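Membrane lipoprotein TpN32 (Treponema pallidum, PDB 1XS5) binds L-methionine in a cleft between two lobes, probably as the periplasmic-type solute receptor of a methionine uptake system. Local coordinates at residues E83-S89 and D185-E190; H59-Q65 and D109-R115; N79-P84 and A193-N198. All coordinates share one frame. Residues are numbered along the deposited sequence.

Contact 1 (E83-S89 and D185-E190); sequences EPLALYS and DGLAVE. With MET (methionine), chain B.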
# COMPACT_ATOMS: atom_id res chain seq x y z
N GLU A 83 2.18 -0.29 -6.33
CA GLU A 83 2.11 -1.73 -6.00
C GLU A 83 0.68 -2.10 -6.41
O GLU A 83 -0.25 -1.89 -5.61
CB GLU A 83 2.15 -1.89 -4.48
CG GLU A 83 3.34 -2.34 -3.83
CD GLU A 83 3.20 -2.14 -2.31
OE1 GLU A 83 2.25 -2.66 -1.69
OE2 GLU A 83 4.04 -1.42 -1.76
N PRO A 84 0.47 -2.65 -7.61
CA PRO A 84 -0.90 -2.99 -7.99
C PRO A 84 -1.61 -3.94 -7.05
O PRO A 84 -1.05 -4.95 -6.57
CB PRO A 84 -0.75 -3.60 -9.40
CG PRO A 84 0.57 -3.01 -9.92
CD PRO A 84 1.43 -3.07 -8.65
N LEU A 85 -2.85 -3.57 -6.77
CA LEU A 85 -3.74 -4.38 -5.91
C LEU A 85 -4.40 -5.42 -6.83
O LEU A 85 -4.82 -5.08 -7.95
CB LEU A 85 -4.83 -3.49 -5.34
CG LEU A 85 -5.81 -4.17 -4.38
CD1 LEU A 85 -5.04 -4.52 -3.10
CD2 LEU A 85 -6.92 -3.20 -4.06
N ALA A 86 -4.49 -6.67 -6.36
CA ALA A 86 -5.10 -7.72 -7.17
C ALA A 86 -5.98 -8.67 -6.34
O ALA A 86 -5.81 -8.77 -5.12
CB ALA A 86 -3.99 -8.57 -7.84
N LEU A 87 -6.89 -9.35 -7.03
CA LEU A 87 -7.74 -10.39 -6.45
C LEU A 87 -6.97 -11.68 -6.71
O LEU A 87 -6.54 -11.92 -7.83
CB LEU A 87 -9.08 -10.48 -7.19
CG LEU A 87 -9.95 -11.71 -6.88
CD1 LEU A 87 -10.42 -11.75 -5.42
CD2 LEU A 87 -11.21 -11.62 -7.78
N TYR A 88 -6.77 -12.49 -5.68
CA TYR A 88 -6.06 -13.75 -5.76
C TYR A 88 -7.02 -14.84 -5.30
O TYR A 88 -8.01 -14.55 -4.61
CB TYR A 88 -4.85 -13.76 -4.81
CG TYR A 88 -3.80 -12.69 -5.11
CD1 TYR A 88 -2.80 -12.91 -6.06
CD2 TYR A 88 -3.83 -11.45 -4.46
CE1 TYR A 88 -1.84 -11.91 -6.36
CE2 TYR A 88 -2.90 -10.46 -4.74
CZ TYR A 88 -1.91 -10.70 -5.69
OH TYR A 88 -1.01 -9.71 -5.99
N SER A 89 -6.74 -16.09 -5.65
CA SER A 89 -7.61 -17.18 -5.21
C SER A 89 -6.79 -18.42 -4.90
O SER A 89 -5.84 -18.72 -5.60
CB SER A 89 -8.64 -17.55 -6.28
OG SER A 89 -9.42 -18.68 -5.85
N ASP A 185 -0.09 -14.40 -10.51
CA ASP A 185 -1.17 -15.04 -9.78
C ASP A 185 -2.51 -14.30 -9.73
O ASP A 185 -3.53 -14.90 -9.47
CB ASP A 185 -0.68 -15.31 -8.34
CG ASP A 185 0.68 -16.04 -8.31
OD1 ASP A 185 0.78 -17.15 -8.90
OD2 ASP A 185 1.65 -15.50 -7.72
N GLY A 186 -2.51 -13.00 -9.97
CA GLY A 186 -3.75 -12.24 -9.90
C GLY A 186 -4.77 -12.66 -10.94
O GLY A 186 -4.42 -13.10 -12.05
N LEU A 187 -6.05 -12.54 -10.58
CA LEU A 187 -7.11 -12.90 -11.49
C LEU A 187 -7.78 -11.62 -12.00
O LEU A 187 -8.52 -11.66 -12.98
CB LEU A 187 -8.16 -13.77 -10.77
CG LEU A 187 -7.69 -15.10 -10.18
CD1 LEU A 187 -8.91 -15.84 -9.64
CD2 LEU A 187 -7.01 -15.94 -11.29
N ALA A 188 -7.56 -10.51 -11.28
CA ALA A 188 -8.12 -9.20 -11.62
C ALA A 188 -7.27 -8.17 -10.90
O ALA A 188 -6.82 -8.40 -9.78
CB ALA A 188 -9.64 -9.06 -11.16
N VAL A 189 -7.06 -7.03 -11.55
CA VAL A 189 -6.25 -5.96 -10.99
C VAL A 189 -7.06 -4.67 -10.87
O VAL A 189 -7.99 -4.45 -11.65
CB VAL A 189 -5.01 -5.73 -11.86
CG1 VAL A 189 -4.17 -4.53 -11.32
CG2 VAL A 189 -4.18 -7.02 -11.87
N GLU A 190 -6.68 -3.81 -9.92
CA GLU A 190 -7.39 -2.57 -9.68
C GLU A 190 -7.31 -1.71 -10.94
O GLU A 190 -6.32 -1.77 -11.69
CB GLU A 190 -6.78 -1.81 -8.53
CG GLU A 190 -5.35 -1.35 -8.83
CD GLU A 190 -4.77 -0.60 -7.66
OE1 GLU A 190 -5.50 0.28 -7.12
OE2 GLU A 190 -3.61 -0.88 -7.28
N MET B . 1.86 -0.79 0.19
CA MET B . 0.37 -0.61 0.34
C MET B . -0.38 -0.56 -1.01
O MET B . -1.43 -1.24 -1.16
CB MET B . 0.06 0.69 1.11
CG MET B . -1.39 0.76 1.54
SD MET B . -1.84 2.28 2.42
CE MET B . -1.17 1.84 4.08
OXT MET B . 0.08 0.18 -1.91
O HOH W 1 -4.28 -16.43 -7.13

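Contact 2 (H59-Q65 and D109-R115); sequences HVPHMQQ and DSSNEAR. With MET (methionine), chain B.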
# COMPACT_ATOMS: atom_id res chain seq x y z
N HIS A 59 -0.14 5.13 0.78
CA HIS A 59 -0.44 5.97 -0.38
C HIS A 59 -1.19 7.24 0.11
O HIS A 59 -1.55 7.34 1.30
CB HIS A 59 -1.25 5.18 -1.43
CG HIS A 59 -2.37 4.36 -0.87
ND1 HIS A 59 -3.43 4.91 -0.18
CD2 HIS A 59 -2.63 3.04 -0.95
CE1 HIS A 59 -4.30 3.96 0.12
NE2 HIS A 59 -3.83 2.82 -0.34
N VAL A 60 -1.42 8.23 -0.76
CA VAL A 60 -2.07 9.45 -0.30
C VAL A 60 -3.49 9.31 0.28
O VAL A 60 -3.81 9.98 1.28
CB VAL A 60 -2.01 10.57 -1.41
CG1 VAL A 60 -2.78 11.80 -0.93
CG2 VAL A 60 -0.55 10.98 -1.65
N PRO A 61 -4.37 8.48 -0.33
CA PRO A 61 -5.72 8.33 0.24
C PRO A 61 -5.64 7.82 1.70
O PRO A 61 -6.42 8.21 2.54
CB PRO A 61 -6.39 7.31 -0.70
CG PRO A 61 -5.84 7.70 -2.04
CD PRO A 61 -4.33 7.93 -1.71
N HIS A 62 -4.68 6.95 1.99
CA HIS A 62 -4.54 6.44 3.35
C HIS A 62 -4.10 7.56 4.31
O HIS A 62 -4.62 7.68 5.39
CB HIS A 62 -3.54 5.27 3.37
CG HIS A 62 -3.40 4.65 4.73
ND1 HIS A 62 -2.51 5.12 5.66
CD2 HIS A 62 -4.08 3.65 5.32
CE1 HIS A 62 -2.65 4.43 6.78
NE2 HIS A 62 -3.60 3.54 6.60
N MET A 63 -3.14 8.35 3.88
CA MET A 63 -2.62 9.48 4.65
C MET A 63 -3.75 10.48 4.91
O MET A 63 -3.90 11.02 6.03
CB MET A 63 -1.51 10.16 3.83
CG MET A 63 -0.76 11.23 4.60
SD MET A 63 0.28 12.23 3.53
CE MET A 63 -0.98 13.18 2.58
N GLN A 64 -4.55 10.74 3.86
CA GLN A 64 -5.69 11.66 4.00
C GLN A 64 -6.68 11.14 5.00
O GLN A 64 -7.17 11.90 5.84
CB GLN A 64 -6.36 11.91 2.64
CG GLN A 64 -5.44 12.75 1.76
CD GLN A 64 -5.90 12.90 0.32
OE1 GLN A 64 -6.63 12.04 -0.21
NE2 GLN A 64 -5.44 13.97 -0.35
N GLN A 65 -6.97 9.84 4.93
CA GLN A 65 -7.88 9.24 5.89
C GLN A 65 -7.32 9.48 7.29
O GLN A 65 -8.06 9.88 8.21
CB GLN A 65 -8.01 7.73 5.61
CG GLN A 65 -9.18 6.99 6.30
CD GLN A 65 -9.05 6.86 7.82
OE1 GLN A 65 -7.95 6.61 8.36
NE2 GLN A 65 -10.18 7.02 8.52
N ASP A 109 -9.33 -1.39 6.31
CA ASP A 109 -9.08 0.03 6.59
C ASP A 109 -9.75 0.74 5.41
O ASP A 109 -9.57 0.37 4.24
CB ASP A 109 -7.60 0.37 6.71
CG ASP A 109 -6.82 0.05 5.45
OD1 ASP A 109 -6.64 -1.14 5.14
OD2 ASP A 109 -6.37 1.00 4.79
N SER A 110 -10.55 1.76 5.70
CA SER A 110 -11.40 2.37 4.66
C SER A 110 -10.81 2.79 3.31
O SER A 110 -11.42 2.53 2.28
CB SER A 110 -12.21 3.55 5.26
OG SER A 110 -11.34 4.60 5.60
N SER A 111 -9.64 3.40 3.26
CA SER A 111 -9.15 3.76 1.93
C SER A 111 -8.79 2.51 1.07
O SER A 111 -8.96 2.54 -0.14
CB SER A 111 -7.95 4.71 2.02
OG SER A 111 -6.81 4.08 2.57
N ASN A 112 -8.28 1.44 1.69
CA ASN A 112 -7.96 0.25 0.90
C ASN A 112 -9.16 -0.63 0.71
O ASN A 112 -9.20 -1.43 -0.23
CB ASN A 112 -6.79 -0.52 1.54
CG ASN A 112 -5.51 0.25 1.37
OD1 ASN A 112 -5.05 0.40 0.24
ND2 ASN A 112 -4.97 0.82 2.48
N GLU A 113 -10.16 -0.49 1.58
CA GLU A 113 -11.40 -1.25 1.42
C GLU A 113 -12.10 -0.70 0.18
O GLU A 113 -12.58 -1.47 -0.65
CB GLU A 113 -12.35 -1.06 2.60
CG GLU A 113 -13.57 -1.96 2.51
CD GLU A 113 -14.37 -2.01 3.81
OE1 GLU A 113 -13.78 -1.84 4.91
OE2 GLU A 113 -15.59 -2.22 3.73
N ALA A 114 -12.18 0.64 0.08
CA ALA A 114 -12.82 1.26 -1.09
C ALA A 114 -12.10 0.87 -2.36
O ALA A 114 -12.70 0.58 -3.36
CB ALA A 114 -12.78 2.81 -0.97
N ARG A 115 -10.77 0.91 -2.31
CA ARG A 115 -9.92 0.55 -3.45
C ARG A 115 -10.20 -0.88 -3.92
O ARG A 115 -10.30 -1.15 -5.13
CB ARG A 115 -8.46 0.70 -3.00
CG ARG A 115 -7.42 0.46 -4.06
CD ARG A 115 -6.06 0.55 -3.38
NE ARG A 115 -4.98 0.27 -4.31
CZ ARG A 115 -3.74 0.07 -3.90
NH1 ARG A 115 -3.53 0.09 -2.59
NH2 ARG A 115 -2.74 -0.12 -4.75
N MET B . 1.86 -0.79 0.19
CA MET B . 0.37 -0.61 0.34
C MET B . -0.38 -0.56 -1.01
O MET B . -1.43 -1.24 -1.16
CB MET B . 0.06 0.69 1.11
CG MET B . -1.39 0.76 1.54
SD MET B . -1.84 2.28 2.42
CE MET B . -1.17 1.84 4.08
OXT MET B . 0.08 0.18 -1.91
O HOH W 2 -13.16 5.77 7.26

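Contact 3 (N79-P84 and A193-N198); sequences NVHVEP and ASAYAN. With MET (methionine), chain B.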
# COMPACT_ATOMS: atom_id res chain seq x y z
N ASN A 79 5.90 10.90 -4.72
CA ASN A 79 5.51 9.54 -5.08
C ASN A 79 6.78 8.76 -5.35
O ASN A 79 7.68 9.26 -5.99
CB ASN A 79 4.68 9.50 -6.37
CG ASN A 79 3.43 10.27 -6.25
OD1 ASN A 79 2.76 10.24 -5.21
ND2 ASN A 79 3.09 10.98 -7.30
N VAL A 80 6.83 7.53 -4.87
CA VAL A 80 7.98 6.68 -5.03
C VAL A 80 7.72 5.45 -5.93
O VAL A 80 8.51 5.13 -6.84
CB VAL A 80 8.46 6.15 -3.63
CG1 VAL A 80 9.65 5.27 -3.81
CG2 VAL A 80 8.84 7.34 -2.71
N HIS A 81 6.65 4.70 -5.64
CA HIS A 81 6.38 3.52 -6.43
C HIS A 81 4.90 3.16 -6.39
O HIS A 81 4.18 3.73 -5.59
CB HIS A 81 7.21 2.34 -5.92
CG HIS A 81 6.74 1.74 -4.61
ND1 HIS A 81 7.31 2.06 -3.40
CD2 HIS A 81 5.81 0.80 -4.35
CE1 HIS A 81 6.75 1.33 -2.44
NE2 HIS A 81 5.83 0.55 -2.99
N VAL A 82 4.50 2.23 -7.26
CA VAL A 82 3.11 1.75 -7.35
C VAL A 82 3.15 0.24 -7.09
O VAL A 82 4.08 -0.43 -7.52
CB VAL A 82 2.45 2.03 -8.75
CG1 VAL A 82 2.37 3.55 -9.01
CG2 VAL A 82 3.23 1.32 -9.87
N GLU A 83 2.18 -0.29 -6.33
CA GLU A 83 2.11 -1.73 -6.00
C GLU A 83 0.68 -2.10 -6.41
O GLU A 83 -0.25 -1.89 -5.61
CB GLU A 83 2.15 -1.89 -4.48
CG GLU A 83 3.34 -2.34 -3.83
CD GLU A 83 3.20 -2.14 -2.31
OE1 GLU A 83 2.25 -2.66 -1.69
OE2 GLU A 83 4.04 -1.42 -1.76
N PRO A 84 0.47 -2.65 -7.61
CA PRO A 84 -0.90 -2.99 -7.99
C PRO A 84 -1.61 -3.94 -7.05
O PRO A 84 -1.05 -4.95 -6.57
CB PRO A 84 -0.75 -3.60 -9.40
CG PRO A 84 0.57 -3.01 -9.92
CD PRO A 84 1.43 -3.07 -8.65
N ALA A 193 -3.99 1.85 -10.35
CA ALA A 193 -2.90 1.73 -9.38
C ALA A 193 -2.04 2.99 -9.25
O ALA A 193 -1.51 3.28 -8.17
CB ALA A 193 -2.01 0.54 -9.74
N SER A 194 -1.90 3.78 -10.31
CA SER A 194 -1.06 4.96 -10.15
C SER A 194 -1.61 5.96 -9.13
O SER A 194 -0.84 6.70 -8.49
CB SER A 194 -0.82 5.64 -11.51
OG SER A 194 -1.94 6.46 -11.82
N ALA A 195 -2.93 6.01 -8.95
CA ALA A 195 -3.54 6.92 -7.95
C ALA A 195 -3.14 6.50 -6.49
O ALA A 195 -3.17 7.29 -5.54
CB ALA A 195 -5.05 6.88 -8.07
N TYR A 196 -2.76 5.24 -6.35
CA TYR A 196 -2.40 4.71 -5.05
C TYR A 196 -0.90 4.53 -4.89
O TYR A 196 -0.45 3.66 -4.15
CB TYR A 196 -3.18 3.41 -4.84
CG TYR A 196 -4.67 3.69 -4.64
CD1 TYR A 196 -5.16 4.08 -3.38
CD2 TYR A 196 -5.58 3.61 -5.70
CE1 TYR A 196 -6.51 4.37 -3.19
CE2 TYR A 196 -6.94 3.90 -5.52
CZ TYR A 196 -7.39 4.28 -4.26
OH TYR A 196 -8.73 4.53 -4.04
N ALA A 197 -0.14 5.38 -5.58
CA ALA A 197 1.33 5.38 -5.47
C ALA A 197 1.70 5.60 -3.98
O ALA A 197 1.06 6.40 -3.27
CB ALA A 197 1.93 6.53 -6.32
N ASN A 198 2.72 4.87 -3.53
CA ASN A 198 3.21 4.94 -2.16
C ASN A 198 4.14 6.13 -2.08
O ASN A 198 4.98 6.35 -2.97
CB ASN A 198 3.92 3.65 -1.80
CG ASN A 198 2.94 2.51 -1.47
OD1 ASN A 198 3.20 1.69 -0.59
ND2 ASN A 198 1.79 2.46 -2.19
N MET B . 1.86 -0.79 0.19
CA MET B . 0.37 -0.61 0.34
C MET B . -0.38 -0.56 -1.01
O MET B . -1.43 -1.24 -1.16
CB MET B . 0.06 0.69 1.11
CG MET B . -1.39 0.76 1.54
SD MET B . -1.84 2.28 2.42
CE MET B . -1.17 1.84 4.08
OXT MET B . 0.08 0.18 -1.91
O HOH W 3 0.29 1.18 -4.52

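Contact 1 (E83-S89 and D185-E190)
Glu190 joins the two segments twice: its carboxylate OE2 accepts Leu85 N at 2.8 Å, and its own backbone N gives a 3.0 Å hydrogen bond to Leu85 O. The same OE2 forms a salt bridge with Arg115, so the charge is balanced inside the protein. Further along, Leu87 N donates to Ala188 O at 2.9 Å and Leu87 O accepts Leu187 N, also at 2.9 Å. Between these bonded positions Ala86 and Val189 form an antiparallel non-hydrogen-bonded pair with CA atoms 4.4 Å apart, and Ala86 CA makes a CA-H...O contact of 3.2 Å with Ala188 O. At the far end a water accepts from Ser89 N at 2.9 Å and lies 2.9 Å from Asp185 O.

Around the backbone pairing the side chains pack on both faces of the sheet. Ala86 CB approaches Val189 CG2 at 4.3 Å, Pro84 CB rests 4.0 Å from Val189 CG1, and on the other face Leu87 CB faces Ala188 CB at 4.3 Å. Leu187 CD1 lies 3.8 Å from Ser89 CB. At Gly186 a side chain would crowd Ala86 CB, while Tyr88 CD1, at the ring edge, lies 3.9 Å from Asp185 CB. Leu85 reaches on to Ala116 and Leu119 of helix 110-122, where its aliphatic bulk is buried.

Glu83 turns away from 185-190, and its OE1 takes the ammonium N of the bound methionine at 2.7 Å. Residues 83-85 lead from one lobe to the other, and where the chain enters the second lobe, main-chain bonds at Leu85 and Leu87 and the buried carboxylate of Glu190 fix it to 185-190.

Contact 2 (H59-Q65 and D109-R115)
His59 lays one face of its imidazole against the ligand's thioether, with NE2 3.4 Å from methionine SD. Both ring nitrogens are used: NE2 donates to Asn112 OD1 at 2.8 Å, and ND1 accepts His62 N at 3.2 Å, making His59 the N-cap of helix 60-70. Asn112 suits its place because its amide works in both directions. Asn112 OD1 also accepts Arg115 NH1 at 3.2 Å, and Asn112 ND2 donates to Asp109 OD2 at 2.7 Å. His62 turns a ring face to methionine CE, while its ND1 is bonded to Gln58. The short helix segments run at 139° with axes 9.0 Å apart, and little Ser111 allows this, its OG 3.4 Å from His62 CA. One turn further on, Gln65 CG touches Ser110 OG at 3.3 Å. Arg115 NH1 holds methionine O at 2.9 Å and NH2 pairs with Glu190. One direct hydrogen bond therefore joins the two helix starts, in a polar network that continues to the ligand carboxylate, as expected of a closed binding cleft.

Contact 3 (N79-P84 and A193-N198)
Two backbone bonds fix the pairing: Val80 N donates to Asn198 O at 2.9 Å, and Asn198 N donates to His81 O at 2.8 Å. Val80 and His81 both face Asn198, a classic beta bulge. The Asn198 amide serves the zwitterionic ligand with both its atoms, OD1 accepting methionine N at 2.9 Å as well as His14 NE2, and ND2 donating to methionine OXT at 2.9 Å. This is where a chain returning from the other lobe enters the central six-stranded sheet as strand 198-203, an interlobe crossover consistent with a periplasmic binding protein. Glu83 OE1 accepts the same methionine N at 2.7 Å, and His81 NE2 donates to Glu83 OE2 at 2.9 Å. The His81 ring face also receives Asn198 CB in a CH-pi contact, 3.9 Å to the centroid. A water accepts Glu83 N at 3.0 Å and lies 2.6 Å from Tyr196 O and 2.8 Å from methionine OXT. Tyr196 N is satisfied by Ala193 O at 3.0 Å in the 3-10 turn, against which Val82 CG1 packs, 4.0 Å from Ala197 CB.

In the fold
Contact 2 is the buried one; contacts 1 and 3 are partly buried, with Val189, Asn79 and Ser194 on the outside. Contacts 1 and 3 share Glu83 and Pro84, where the chain leaves strand 74-82 of the six-stranded sheet for strand 86-88 of the five-stranded one, and residues 190-198 make the return crossing. Their chemistry is largely backbone pairing, at the outer strand in contact 1 and within the sheet in contact 3. Contact 2, about 12 Å from contact 3 between centres, instead brings helix starts together through side chains. Arg115 NH2 ties it to contact 1 by a 2.8 Å salt bridge with Glu190 OE2, and all three touch methionine.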